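Local coordinates for methylated-DNA--protein-cysteine methyltransferase (Thermococcus kodakarensis, PDB 1MGT), which repairs O6-methylguanine and O4-methylthymine in DNA by moving the methyl group onto one of its own cysteines, a suicide reaction that inactivates the enzyme for good, at residues G10-W15 with K160-E165; F68-L71 with D76-S79; Y97-K102 with K117-S122. All blocks are in the same frame, centred on the assembly; numbering follows the deposited sequence.

From the N terminus, the chain first runs through the antiparallel sheet of the N-terminal region. Strand 12-20 there opens interaction 1, which closes only at helix 157-166, near the end of the modelled chain. That long loop encloses the other two contacts. Interaction 2 closes a short turn after helix 63-71, and interaction 3 follows in series, joining helix 91-103 to the end of helix 112-118. Interaction 1 thus ties the N-terminal sheet to the last helix. Leu163 CD2 packs on Leu71 CG at 3.9 Å, linking interactions 1 and 2. Thr101 CG2 packs against Asn77 and Ala78, linking interactions 2 and 3.

Interaction 1. Residues G10-W15 with K160-E165; sequences GERVVW and KKFLLE
Arg12 and Val14 meet the ring of Phe162 where the antiparallel sheet of the N-terminal, RNase H-like region faces helix 157-166 of the DNA-binding part. The contact is apolar and has no hydrogen bond across it. Arg12 uses its aliphatic stem: CD lies 3.7 Å from Phe162 CE1, coming obliquely to the ring. The two side chains run past each other in opposite directions. The guanidinium plane stands 71° from the ring plane, so the two flat groups do not stack. Two residues further along strand 12-20, on the same side, Val14 turns its CG2 branch to the far end of the ring. Phe162 reaches the strand because its CG is anti to the backbone N (chi1 166°), and CZ leads. An alanine in place of Phe162 would probably leave Arg12 CD and Val14 CG2 without their partner and open a gap between strand and helix. Further out, Arg12 makes a cation-pi contact with Phe31. Glu165 carries the opposite charge, but Arg12 NH1 and Glu165 OE2 stay 5.7 Å apart. Val14 is fixed in the sheet by backbone bonding to Phe7. At the ring's tip, Val14 CG2 sits 3.8 Å from Phe162 CZ.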
loop_
_atom_site.group_PDB
_atom_site.type_symbol
_atom_site.label_atom_id
_atom_site.label_comp_id
_atom_site.label_asym_id
_atom_site.label_seq_id
_atom_site.Cartn_x
_atom_site.Cartn_y
_atom_site.Cartn_z
ATOM N N GLY A 10 9.092 -9.135 -15.926
ATOM C CA GLY A 10 9.832 -10.347 -16.314
ATOM C C GLY A 10 8.800 -11.488 -16.399
ATOM O O GLY A 10 7.790 -11.340 -17.104
ATOM N N GLU A 11 9.064 -12.614 -15.781
ATOM C CA GLU A 11 8.189 -13.757 -15.809
ATOM C C GLU A 11 7.030 -13.682 -14.827
ATOM O O GLU A 11 6.213 -14.602 -14.781
ATOM C CB GLU A 11 8.972 -15.057 -15.573
ATOM C CG GLU A 11 9.558 -15.160 -14.176
ATOM C CD GLU A 11 10.929 -14.542 -14.015
ATOM O OE1 GLU A 11 11.704 -15.110 -13.196
ATOM O OE2 GLU A 11 11.302 -13.527 -14.642
ATOM N N ARG A 12 6.983 -12.654 -13.998
ATOM C CA ARG A 12 5.874 -12.551 -13.037
ATOM C C ARG A 12 4.793 -11.633 -13.597
ATOM O O ARG A 12 5.059 -10.785 -14.445
ATOM C CB ARG A 12 6.361 -11.984 -11.699
ATOM C CG ARG A 12 7.553 -12.761 -11.133
ATOM C CD ARG A 12 7.563 -12.650 -9.603
ATOM N NE ARG A 12 6.470 -13.435 -9.041
ATOM C CZ ARG A 12 6.454 -14.019 -7.848
ATOM N NH1 ARG A 12 7.499 -13.931 -7.035
ATOM N NH2 ARG A 12 5.367 -14.695 -7.481
ATOM N N VAL A 13 3.580 -11.816 -13.078
ATOM C CA VAL A 13 2.477 -10.964 -13.524
ATOM C C VAL A 13 1.941 -10.296 -12.250
ATOM O O VAL A 13 1.834 -11.025 -11.264
ATOM C CB VAL A 13 1.366 -11.751 -14.220
ATOM C CG1 VAL A 13 0.133 -10.894 -14.408
ATOM C CG2 VAL A 13 1.853 -12.197 -15.621
ATOM N N VAL A 14 1.748 -9.008 -12.271
ATOM C CA VAL A 14 1.217 -8.315 -11.097
ATOM C C VAL A 14 -0.088 -7.600 -11.514
ATOM O O VAL A 14 -0.066 -6.842 -12.476
ATOM C CB VAL A 14 2.185 -7.231 -10.572
ATOM C CG1 VAL A 14 1.582 -6.474 -9.409
ATOM C CG2 VAL A 14 3.495 -7.897 -10.097
ATOM N N TRP A 15 -1.143 -7.821 -10.757
ATOM C CA TRP A 15 -2.429 -7.167 -11.020
ATOM C C TRP A 15 -2.577 -6.010 -10.023
ATOM O O TRP A 15 -2.320 -6.251 -8.838
ATOM C CB TRP A 15 -3.561 -8.179 -10.734
ATOM C CG TRP A 15 -3.698 -9.177 -11.854
ATOM C CD1 TRP A 15 -3.026 -10.340 -12.030
ATOM C CD2 TRP A 15 -4.594 -9.044 -12.965
ATOM N NE1 TRP A 15 -3.438 -10.951 -13.193
ATOM C CE2 TRP A 15 -4.403 -10.182 -13.782
ATOM C CE3 TRP A 15 -5.524 -8.070 -13.337
ATOM C CZ2 TRP A 15 -5.130 -10.370 -14.954
ATOM C CZ3 TRP A 15 -6.244 -8.268 -14.514
ATOM C CH2 TRP A 15 -6.032 -9.411 -15.301
ATOM N N LYS A 160 5.227 -9.436 -0.029
ATOM C CA LYS A 160 6.201 -8.545 0.663
ATOM C C LYS A 160 7.623 -8.788 0.166
ATOM O O LYS A 160 8.398 -7.859 -0.122
ATOM C CB LYS A 160 6.140 -8.763 2.176
ATOM C CG LYS A 160 6.884 -7.620 2.930
ATOM C CD LYS A 160 6.713 -7.861 4.430
ATOM C CE LYS A 160 7.208 -6.686 5.265
ATOM N NZ LYS A 160 6.957 -6.935 6.712
ATOM N N LYS A 161 7.996 -10.044 0.041
ATOM C CA LYS A 161 9.315 -10.452 -0.433
ATOM C C LYS A 161 9.576 -10.004 -1.855
ATOM O O LYS A 161 10.667 -9.576 -2.225
ATOM C CB LYS A 161 9.453 -11.975 -0.349
ATOM C CG LYS A 161 10.058 -12.478 0.938
ATOM C CD LYS A 161 10.008 -13.988 1.071
ATOM C CE LYS A 161 10.705 -14.702 -0.074
ATOM N NZ LYS A 161 10.687 -16.195 0.124
ATOM N N PHE A 162 8.546 -10.080 -2.704
ATOM C CA PHE A 162 8.663 -9.650 -4.087
ATOM C C PHE A 162 8.971 -8.163 -4.175
ATOM O O PHE A 162 9.828 -7.715 -4.956
ATOM C CB PHE A 162 7.377 -10.008 -4.836
ATOM C CG PHE A 162 7.245 -9.321 -6.157
ATOM C CD1 PHE A 162 7.952 -9.756 -7.253
ATOM C CD2 PHE A 162 6.398 -8.221 -6.274
ATOM C CE1 PHE A 162 7.826 -9.100 -8.474
ATOM C CE2 PHE A 162 6.265 -7.575 -7.486
ATOM C CZ PHE A 162 6.982 -8.019 -8.575
ATOM N N LEU A 163 8.235 -7.365 -3.378
ATOM C CA LEU A 163 8.458 -5.950 -3.348
ATOM C C LEU A 163 9.876 -5.653 -2.807
ATOM O O LEU A 163 10.549 -4.820 -3.391
ATOM C CB LEU A 163 7.432 -5.205 -2.490
ATOM C CG LEU A 163 5.989 -5.220 -3.105
ATOM C CD1 LEU A 163 5.061 -4.439 -2.199
ATOM C CD2 LEU A 163 6.043 -4.664 -4.513
ATOM N N LEU A 164 10.288 -6.344 -1.753
ATOM C CA LEU A 164 11.650 -6.056 -1.233
ATOM C C LEU A 164 12.710 -6.426 -2.241
ATOM O O LEU A 164 13.690 -5.691 -2.434
ATOM C CB LEU A 164 11.869 -6.744 0.114
ATOM C CG LEU A 164 11.026 -6.108 1.256
ATOM C CD1 LEU A 164 11.083 -6.943 2.520
ATOM C CD2 LEU A 164 11.494 -4.676 1.505
ATOM N N GLU A 165 12.532 -7.551 -2.919
ATOM C CA GLU A 165 13.501 -7.999 -3.916
ATOM C C GLU A 165 13.668 -7.006 -5.038
ATOM O O GLU A 165 14.781 -6.651 -5.464
ATOM C CB GLU A 165 13.074 -9.380 -4.451
ATOM C CG GLU A 165 13.842 -9.735 -5.731
ATOM C CD GLU A 165 13.752 -11.204 -6.080
ATOM O OE1 GLU A 165 14.777 -11.743 -6.563
ATOM O OE2 GLU A 165 12.676 -11.807 -5.871
#

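Interaction 2. Residues F68-L71 with D76-S79; sequences FKVL and DNAS
The turn that follows helix 63-71 folds back on the helix's last residues here, and Val70 meets Asn77 across it. Val70 CG1 lies 3.6 Å from Asn77 ND2, and the two side chains meet at an oblique angle. Val70 CG1 is anti to the backbone N (chi1 172°), which turns this branch to the amide. The other branch, CG2, is only loosely near Asp76 O, at 4.4 Å. No direct hydrogen bond joins the segments. A water bridges them instead, donating to Val70 O and to Asn77 OD1, each at 3.0 Å. The helix-end carbonyl and the amide oxygen are thus linked through one molecule. The amide of Asn77 is buried and is held from both ends: ND2 donates to Val138 O, and OD1 also takes a bond from Arg143 NH2. These bonds should fix which way the amide is turned. Within the turn, Ser79 N bonds to Asp76 O at 3.2 Å. The side chain of Asn77 is about 9 Å from that of Cys141, the inferred methyl acceptor. Asn77 also touches Pro140. The contact therefore lies between the end of helix 63-71 and the loop that leads to Cys141, with helix 91-103 packed on the turn through Thr101.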
loop_
_atom_site.group_PDB
_atom_site.type_symbol
_atom_site.label_atom_id
_atom_site.label_comp_id
_atom_site.label_asym_id
_atom_site.label_seq_id
_atom_site.Cartn_x
_atom_site.Cartn_y
_atom_site.Cartn_z
ATOM N N PHE A 68 2.145 1.346 -10.697
ATOM C CA PHE A 68 3.184 0.479 -11.213
ATOM C C PHE A 68 4.523 1.224 -11.330
ATOM O O PHE A 68 5.571 0.626 -11.057
ATOM C CB PHE A 68 2.786 -0.069 -12.597
ATOM C CG PHE A 68 3.795 -1.029 -13.171
ATOM C CD1 PHE A 68 3.999 -2.261 -12.614
ATOM C CD2 PHE A 68 4.518 -0.640 -14.296
ATOM C CE1 PHE A 68 4.927 -3.140 -13.148
ATOM C CE2 PHE A 68 5.449 -1.512 -14.846
ATOM C CZ PHE A 68 5.650 -2.749 -14.268
ATOM N N LYS A 69 4.485 2.489 -11.732
ATOM C CA LYS A 69 5.711 3.287 -11.839
ATOM C C LYS A 69 6.353 3.453 -10.457
ATOM O O LYS A 69 7.591 3.478 -10.376
ATOM C CB LYS A 69 5.412 4.653 -12.439
ATOM C CG LYS A 69 5.254 4.571 -13.972
ATOM C CD LYS A 69 4.860 5.947 -14.479
ATOM C CE LYS A 69 4.596 5.960 -15.982
ATOM N NZ LYS A 69 4.353 7.383 -16.410
ATOM N N VAL A 70 5.535 3.579 -9.403
ATOM C CA VAL A 70 6.161 3.676 -8.064
ATOM C C VAL A 70 6.771 2.333 -7.711
ATOM O O VAL A 70 7.895 2.200 -7.195
ATOM C CB VAL A 70 5.084 4.069 -7.018
ATOM C CG1 VAL A 70 5.668 3.993 -5.609
ATOM C CG2 VAL A 70 4.590 5.466 -7.329
ATOM N N LEU A 71 6.057 1.225 -7.974
ATOM C CA LEU A 71 6.518 -0.106 -7.690
ATOM C C LEU A 71 7.890 -0.398 -8.322
ATOM O O LEU A 71 8.744 -0.980 -7.640
ATOM C CB LEU A 71 5.521 -1.159 -8.249
ATOM C CG LEU A 71 5.689 -2.604 -7.784
ATOM C CD1 LEU A 71 4.355 -3.368 -7.888
ATOM C CD2 LEU A 71 6.730 -3.336 -8.609
ATOM N N ASP A 76 9.004 8.275 -7.297
ATOM C CA ASP A 76 9.318 8.012 -5.875
ATOM C C ASP A 76 8.017 7.987 -5.072
ATOM O O ASP A 76 7.048 8.628 -5.445
ATOM C CB ASP A 76 10.297 9.049 -5.336
ATOM C CG ASP A 76 9.656 10.393 -5.140
ATOM O OD1 ASP A 76 9.233 11.008 -6.147
ATOM O OD2 ASP A 76 9.545 10.838 -3.979
ATOM N N ASN A 77 8.008 7.256 -3.958
ATOM C CA ASN A 77 6.789 7.173 -3.145
ATOM C C ASN A 77 6.195 8.492 -2.731
ATOM O O ASN A 77 4.981 8.725 -2.808
ATOM C CB ASN A 77 7.074 6.353 -1.882
ATOM C CG ASN A 77 7.580 4.974 -2.190
ATOM O OD1 ASN A 77 8.768 4.752 -2.456
ATOM N ND2 ASN A 77 6.676 3.986 -2.164
ATOM N N ALA A 78 7.026 9.416 -2.225
ATOM C CA ALA A 78 6.534 10.702 -1.762
ATOM C C ALA A 78 5.841 11.514 -2.826
ATOM O O ALA A 78 4.940 12.303 -2.497
ATOM C CB ALA A 78 7.723 11.497 -1.150
ATOM N N SER A 79 6.193 11.360 -4.099
ATOM C CA SER A 79 5.504 12.159 -5.129
ATOM C C SER A 79 4.076 11.693 -5.344
ATOM O O SER A 79 3.294 12.434 -5.941
ATOM C CB SER A 79 6.279 12.145 -6.441
ATOM O OG SER A 79 6.345 10.829 -6.943
HETATM O O HOH W 1 9.522 3.694 -5.169
#

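Interaction 3. Residues Y97-K102 with K117-S122; sequences YEWLTK and KALNTS
The indole of Trp99 carries the contact, with Leu119 over one face and Ala118 placed obliquely nearby. Leu119 CD1 stands above the five-membered ring, 3.8 Å from its centroid and 17° off the ring normal. This is a CH-pi contact over the face, and its closest approach is 3.6 Å from Leu119 CD1 to Trp99 CG. Ala118 CB makes a second, off-centre CH-pi contact with the six-membered ring, 4.2 Å from its centroid. It touches Trp99 CZ2 and CH2 about equally. The indole thus meets two neighbouring residues with its two rings. Trp99 CG is anti to the backbone N (chi1 -168°), which carries the indole out from helix 91-103 toward the end of helix 112-118. Leu119 also touches Val96, one turn earlier on the same helix as Trp99. On helix 91-103, Tyr97 O accepts two bonds, from Thr101 N and from Thr101 OG1. They arrive from opposite faces of the carbonyl plane, and the hydroxyl bond is 2.7 Å from Thr101 OG1 to Tyr97 O. Beyond Leu119, Asn120 has positive phi and is the C' residue of a Schellman motif that ends helix 112-118. Ser122 then N-caps helix 123-131 by bonding Ala125 N. Two helices joined by a short turn fit the helix-turn-helix of the DNA-binding domain in this family, and Trp99 packs helix 91-103 against the start of that turn.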
loop_
_atom_site.group_PDB
_atom_site.type_symbol
_atom_site.label_atom_id
_atom_site.label_comp_id
_atom_site.label_asym_id
_atom_site.label_seq_id
_atom_site.Cartn_x
_atom_site.Cartn_y
_atom_site.Cartn_z
ATOM N N TYR A 97 1.677 7.015 8.045
ATOM C CA TYR A 97 1.861 6.810 6.610
ATOM C C TYR A 97 2.734 7.860 5.951
ATOM O O TYR A 97 3.594 7.606 5.112
ATOM C CB TYR A 97 0.498 6.755 5.848
ATOM C CG TYR A 97 -0.415 5.671 6.361
ATOM C CD1 TYR A 97 0.044 4.550 7.027
ATOM C CD2 TYR A 97 -1.810 5.752 6.159
ATOM C CE1 TYR A 97 -0.775 3.561 7.509
ATOM C CE2 TYR A 97 -2.645 4.762 6.646
ATOM C CZ TYR A 97 -2.153 3.675 7.309
ATOM O OH TYR A 97 -2.986 2.697 7.809
ATOM N N GLU A 98 2.527 9.129 6.312
ATOM C CA GLU A 98 3.340 10.192 5.736
ATOM C C GLU A 98 4.805 10.079 6.184
ATOM O O GLU A 98 5.688 10.245 5.342
ATOM C CB GLU A 98 2.790 11.559 6.155
ATOM C CG GLU A 98 1.501 11.922 5.419
ATOM C CD GLU A 98 0.949 13.273 5.834
ATOM O OE1 GLU A 98 0.229 13.865 5.011
ATOM O OE2 GLU A 98 1.209 13.721 6.970
ATOM N N TRP A 99 5.026 9.817 7.466
ATOM C CA TRP A 99 6.455 9.741 7.913
ATOM C C TRP A 99 7.175 8.637 7.191
ATOM O O TRP A 99 8.304 8.758 6.699
ATOM C CB TRP A 99 6.501 9.545 9.439
ATOM C CG TRP A 99 7.906 9.754 9.972
ATOM C CD1 TRP A 99 8.409 10.939 10.444
ATOM C CD2 TRP A 99 8.954 8.787 10.057
ATOM N NE1 TRP A 99 9.729 10.756 10.838
ATOM C CE2 TRP A 99 10.083 9.455 10.611
ATOM C CE3 TRP A 99 9.065 7.440 9.753
ATOM C CZ2 TRP A 99 11.295 8.799 10.844
ATOM C CZ3 TRP A 99 10.270 6.780 9.975
ATOM C CH2 TRP A 99 11.355 7.479 10.534
ATOM N N LEU A 100 6.522 7.469 7.117
ATOM C CA LEU A 100 7.072 6.306 6.442
ATOM C C LEU A 100 7.376 6.605 4.984
ATOM O O LEU A 100 8.443 6.263 4.437
ATOM C CB LEU A 100 6.028 5.168 6.550
ATOM C CG LEU A 100 6.387 3.853 5.895
ATOM C CD1 LEU A 100 7.640 3.261 6.593
ATOM C CD2 LEU A 100 5.220 2.872 5.977
ATOM N N THR A 101 6.429 7.253 4.288
ATOM C CA THR A 101 6.607 7.555 2.886
ATOM C C THR A 101 7.704 8.559 2.603
ATOM O O THR A 101 8.432 8.450 1.613
ATOM C CB THR A 101 5.255 8.082 2.296
ATOM O OG1 THR A 101 4.261 7.043 2.557
ATOM C CG2 THR A 101 5.372 8.243 0.793
ATOM N N LYS A 102 7.841 9.568 3.460
ATOM C CA LYS A 102 8.858 10.586 3.231
ATOM C C LYS A 102 10.231 10.179 3.762
ATOM O O LYS A 102 11.241 10.687 3.257
ATOM C CB LYS A 102 8.448 11.863 4.006
ATOM C CG LYS A 102 7.342 12.641 3.290
ATOM C CD LYS A 102 6.986 13.915 4.054
ATOM C CE LYS A 102 5.588 14.374 3.623
ATOM N NZ LYS A 102 5.357 15.821 3.921
ATOM N N LYS A 117 9.594 4.063 17.805
ATOM C CA LYS A 117 10.423 4.993 18.577
ATOM C C LYS A 117 10.529 6.344 17.917
ATOM O O LYS A 117 10.485 7.396 18.595
ATOM C CB LYS A 117 11.838 4.380 18.780
ATOM C CG LYS A 117 11.850 3.467 19.987
ATOM C CD LYS A 117 12.927 2.391 19.917
ATOM C CE LYS A 117 12.736 1.441 21.112
ATOM N NZ LYS A 117 12.672 0.029 20.643
ATOM N N ALA A 118 10.601 6.379 16.587
ATOM C CA ALA A 118 10.721 7.621 15.855
ATOM C C ALA A 118 9.474 8.495 15.984
ATOM O O ALA A 118 9.590 9.716 15.924
ATOM C CB ALA A 118 10.980 7.368 14.364
ATOM N N LEU A 119 8.333 7.862 16.194
ATOM C CA LEU A 119 7.068 8.605 16.277
ATOM C C LEU A 119 6.512 8.688 17.676
ATOM O O LEU A 119 5.335 9.053 17.864
ATOM C CB LEU A 119 6.107 7.832 15.357
ATOM C CG LEU A 119 5.885 8.296 13.924
ATOM C CD1 LEU A 119 6.863 9.304 13.398
ATOM C CD2 LEU A 119 5.753 7.086 13.007
ATOM N N ASN A 120 7.297 8.307 18.697
ATOM C CA ASN A 120 6.839 8.343 20.077
ATOM C C ASN A 120 5.578 7.520 20.294
ATOM O O ASN A 120 4.669 7.940 21.026
ATOM C CB ASN A 120 6.550 9.796 20.540
ATOM C CG ASN A 120 7.844 10.591 20.571
ATOM O OD1 ASN A 120 8.886 10.073 20.987
ATOM N ND2 ASN A 120 7.779 11.820 20.100
ATOM N N THR A 121 5.505 6.364 19.647
ATOM C CA THR A 121 4.300 5.543 19.824
ATOM C C THR A 121 4.710 4.132 20.143
ATOM O O THR A 121 5.897 3.875 20.449
ATOM C CB THR A 121 3.418 5.670 18.557
ATOM O OG1 THR A 121 2.187 4.950 18.755
ATOM C CG2 THR A 121 4.144 5.138 17.334
ATOM N N SER A 122 3.784 3.185 20.114
ATOM C CA SER A 122 4.115 1.798 20.416
ATOM C C SER A 122 4.145 0.956 19.149
ATOM O O SER A 122 3.485 1.248 18.143
ATOM C CB SER A 122 3.065 1.220 21.372
ATOM O OG SER A 122 1.829 1.031 20.727
#